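Serine Recombinase (Sulfolobus solfataricus, PDB 3LHF) probably binds DNA and exchanges its strands as a transposon-encoded serine recombinase, of which this chain holds the resolvase-type domain. Local coordinates at residues R2-Y7 and R65-Y70. The protein carries 1 engineered substitution. Residues are numbered along the deposited sequence; the frame is centred on the assembly and turned at random.
Sequences RKVILY and RVVVAY
Val-4, Ile-5 and Leu-6 pair in parallel with Arg-65, Val-66 and Val-67. Ile-5 bonds on both sides of Val-66: its N donates to Arg-65 O (2.7 Å), and its O accepts from Val-67 N (2.6 Å), almost straight. Arg-65 N to Lys-3 O and Tyr-7 N to Val-67 O extend the ladder. On one face, Val-4 lies beside Arg-65. Val-4 CG1, anti to the backbone N (chi1 -174°), lies against the arginine chain, with Arg-65 CD and NE both 3.9 Å from it. A nearly eclipsed chi3 (5°) bends that chain and keeps NE beside the methyl. The ion pair of NE with Glu-92 is long and weak. Leu-6 lies alongside Val-67 on this face, its CD2 4.1 Å from Val-67 CB. On the other face, Val-66 CG1 is 4.2 Å from Tyr-7 CB. Val-68 CG1 meets the same Tyr-7 CB at 3.9 Å and sits at the ring edge. A water links Tyr-7 O to Ala-69 N. These two strands are central in the resolvase-type parallel sheet, ordered 35-40, 3-10, 63-68, 92-95. Tyr-7 OH hydrogen-bonds to Asp-39 OD2. Helix 49-58 packs on Tyr-7 and Val-66, and helix 16-29 on Leu-6.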
ATOM      1  N   ARG D   2      10.379  25.786   3.052  1.00 74.75           N
ATOM      2  CA  ARG D   2      10.017  24.467   3.550  1.00 66.37           C
ATOM      3  C   ARG D   2       8.713  24.460   4.316  1.00 63.12           C
ATOM      4  O   ARG D   2       8.544  25.201   5.252  1.00 60.18           O
ATOM      5  CB  ARG D   2      11.119  23.939   4.463  1.00 60.34           C
ATOM      6  N   LYS D   3       7.809  23.587   3.897  1.00 64.04           N
ATOM      7  CA  LYS D   3       6.449  23.499   4.411  1.00 57.76           C
ATOM      8  C   LYS D   3       6.223  22.289   5.321  1.00 54.74           C
ATOM      9  O   LYS D   3       6.599  21.184   5.003  1.00 53.42           O
ATOM     10  CB  LYS D   3       5.468  23.438   3.244  1.00 52.40           C
ATOM     11  CG  LYS D   3       4.892  24.748   2.822  1.00 53.75           C
ATOM     12  CD  LYS D   3       5.244  25.116   1.396  1.00 61.19           C
ATOM     13  CE  LYS D   3       4.187  24.684   0.388  1.00 64.36           C
ATOM     14  NZ  LYS D   3       3.051  25.614   0.220  1.00 56.85           N
ATOM     15  N   VAL D   4       5.591  22.545   6.454  1.00 56.68           N
ATOM     16  CA  VAL D   4       5.203  21.548   7.422  1.00 52.06           C
ATOM     17  C   VAL D   4       3.710  21.342   7.333  1.00 49.32           C
ATOM     18  O   VAL D   4       2.958  22.243   7.541  1.00 45.65           O
ATOM     19  CB  VAL D   4       5.508  22.050   8.819  1.00 49.36           C
ATOM     20  CG1 VAL D   4       5.245  20.987   9.845  1.00 43.27           C
ATOM     21  CG2 VAL D   4       6.917  22.553   8.895  1.00 45.44           C
ATOM     22  N   ILE D   5       3.291  20.136   7.021  1.00 47.77           N
ATOM     23  CA  ILE D   5       1.900  19.876   6.783  1.00 43.24           C
ATOM     24  C   ILE D   5       1.240  19.043   7.857  1.00 42.93           C
ATOM     25  O   ILE D   5       1.745  18.030   8.273  1.00 39.94           O
ATOM     26  CB  ILE D   5       1.699  19.180   5.456  1.00 48.62           C
ATOM     27  CG1 ILE D   5       2.617  19.783   4.397  1.00 47.92           C
ATOM     28  CG2 ILE D   5       0.262  19.227   5.048  1.00 41.89           C
ATOM     29  CD1 ILE D   5       2.223  21.121   3.930  1.00 45.22           C
ATOM     30  N   LEU D   6       0.080  19.497   8.274  1.00 42.68           N
ATOM     31  CA  LEU D   6      -0.771  18.745   9.124  1.00 40.48           C
ATOM     32  C   LEU D   6      -1.758  17.999   8.232  1.00 41.92           C
ATOM     33  O   LEU D   6      -2.560  18.609   7.577  1.00 44.24           O
ATOM     34  CB  LEU D   6      -1.507  19.702  10.043  1.00 41.39           C
ATOM     35  CG  LEU D   6      -0.747  20.549  11.061  1.00 39.21           C
ATOM     36  CD1 LEU D   6      -1.687  21.279  11.927  1.00 39.19           C
ATOM     37  CD2 LEU D   6       0.139  19.733  11.899  1.00 38.26           C
ATOM     38  N   TYR D   7      -1.675  16.679   8.198  1.00 38.21           N
ATOM     39  CA  TYR D   7      -2.575  15.873   7.393  1.00 41.21           C
ATOM     40  C   TYR D   7      -3.503  15.039   8.222  1.00 43.05           C
ATOM     41  O   TYR D   7      -3.081  14.273   9.039  1.00 44.48           O
ATOM     42  CB  TYR D   7      -1.838  14.946   6.430  1.00 39.91           C
ATOM     43  CG  TYR D   7      -2.801  14.072   5.672  1.00 46.12           C
ATOM     44  CD1 TYR D   7      -3.266  12.898   6.213  1.00 45.76           C
ATOM     45  CD2 TYR D   7      -3.285  14.447   4.440  1.00 44.97           C
ATOM     46  CE1 TYR D   7      -4.143  12.122   5.560  1.00 42.52           C
ATOM     47  CE2 TYR D   7      -4.167  13.670   3.779  1.00 47.17           C
ATOM     48  CZ  TYR D   7      -4.591  12.500   4.343  1.00 48.00           C
ATOM     49  OH  TYR D   7      -5.476  11.707   3.696  1.00 47.01           O
ATOM     50  N   ARG D  65       8.195  18.774   6.333  1.00 46.14           N
ATOM     51  CA  ARG D  65       7.635  17.770   7.209  1.00 48.78           C
ATOM     52  C   ARG D  65       6.138  17.554   7.005  1.00 49.45           C
ATOM     53  O   ARG D  65       5.425  18.467   6.646  1.00 47.04           O
ATOM     54  CB  ARG D  65       7.943  18.164   8.642  1.00 44.38           C
ATOM     55  CG  ARG D  65       7.158  17.500   9.673  1.00 45.27           C
ATOM     56  CD  ARG D  65       7.563  18.042  10.975  1.00 45.11           C
ATOM     57  NE  ARG D  65       8.504  19.128  10.821  1.00 53.08           N
ATOM     58  CZ  ARG D  65       9.147  19.702  11.818  1.00 57.40           C
ATOM     59  NH1 ARG D  65       8.958  19.292  13.047  1.00 53.79           N
ATOM     60  NH2 ARG D  65       9.987  20.682  11.585  1.00 55.63           N
ATOM     61  N   VAL D  66       5.680  16.334   7.233  1.00 45.94           N
ATOM     62  CA  VAL D  66       4.271  16.036   7.329  1.00 43.96           C
ATOM     63  C   VAL D  66       4.006  15.476   8.688  1.00 41.65           C
ATOM     64  O   VAL D  66       4.698  14.613   9.125  1.00 42.41           O
ATOM     65  CB  VAL D  66       3.823  14.979   6.359  1.00 45.53           C
ATOM     66  CG1 VAL D  66       2.346  14.803   6.444  1.00 37.01           C
ATOM     67  CG2 VAL D  66       4.253  15.303   4.971  1.00 48.69           C
ATOM     68  N   VAL D  67       2.979  15.964   9.339  1.00 40.92           N
ATOM     69  CA  VAL D  67       2.596  15.457  10.628  1.00 40.83           C
ATOM     70  C   VAL D  67       1.184  14.872  10.666  1.00 42.93           C
ATOM     71  O   VAL D  67       0.243  15.522  10.293  1.00 42.13           O
ATOM     72  CB  VAL D  67       2.682  16.559  11.619  1.00 40.17           C
ATOM     73  CG1 VAL D  67       2.525  16.045  12.980  1.00 36.69           C
ATOM     74  CG2 VAL D  67       3.956  17.302  11.436  1.00 36.90           C
ATOM     75  N   VAL D  68       1.060  13.645  11.140  1.00 41.24           N
ATOM     76  CA  VAL D  68      -0.223  12.982  11.304  1.00 41.12           C
ATOM     77  C   VAL D  68      -0.389  12.411  12.691  1.00 42.22           C
ATOM     78  O   VAL D  68       0.565  12.160  13.360  1.00 46.26           O
ATOM     79  CB  VAL D  68      -0.388  11.864  10.339  1.00 37.30           C
ATOM     80  CG1 VAL D  68      -0.361  12.388   8.970  1.00 37.99           C
ATOM     81  CG2 VAL D  68       0.678  10.829  10.563  1.00 42.94           C
ATOM     82  N   ALA D  69      -1.621  12.285  13.136  1.00 44.13           N
ATOM     83  CA  ALA D  69      -1.940  11.742  14.447  1.00 44.70           C
ATOM     84  C   ALA D  69      -1.617  10.256  14.682  1.00 48.76           C
ATOM     85  O   ALA D  69      -1.217   9.880  15.748  1.00 48.70           O
ATOM     86  CB  ALA D  69      -3.358  12.040  14.801  1.00 42.65           C
ATOM     87  N   TYR D  70      -1.842   9.439  13.667  1.00 48.04           N
ATOM     88  CA  TYR D  70      -1.475   8.044  13.635  1.00 48.23           C
ATOM     89  C   TYR D  70      -0.934   7.763  12.248  1.00 49.03           C
ATOM     90  O   TYR D  70      -1.249   8.457  11.317  1.00 49.65           O
ATOM     91  CB  TYR D  70      -2.682   7.145  13.868  1.00 52.59           C
ATOM     92  CG  TYR D  70      -3.538   7.453  15.057  1.00 54.46           C
ATOM     93  CD1 TYR D  70      -3.114   7.195  16.338  1.00 55.47           C
ATOM     94  CD2 TYR D  70      -4.789   7.961  14.893  1.00 56.37           C
ATOM     95  CE1 TYR D  70      -3.902   7.461  17.405  1.00 56.85           C
ATOM     96  CE2 TYR D  70      -5.574   8.220  15.947  1.00 59.03           C
ATOM     97  CZ  TYR D  70      -5.135   7.973  17.200  1.00 60.49           C
ATOM     98  OH  TYR D  70      -5.955   8.257  18.242  1.00 64.84           O
TER
HETATM   99  O   HOH W   1      -3.965  13.596  11.447  1.00 39.09           O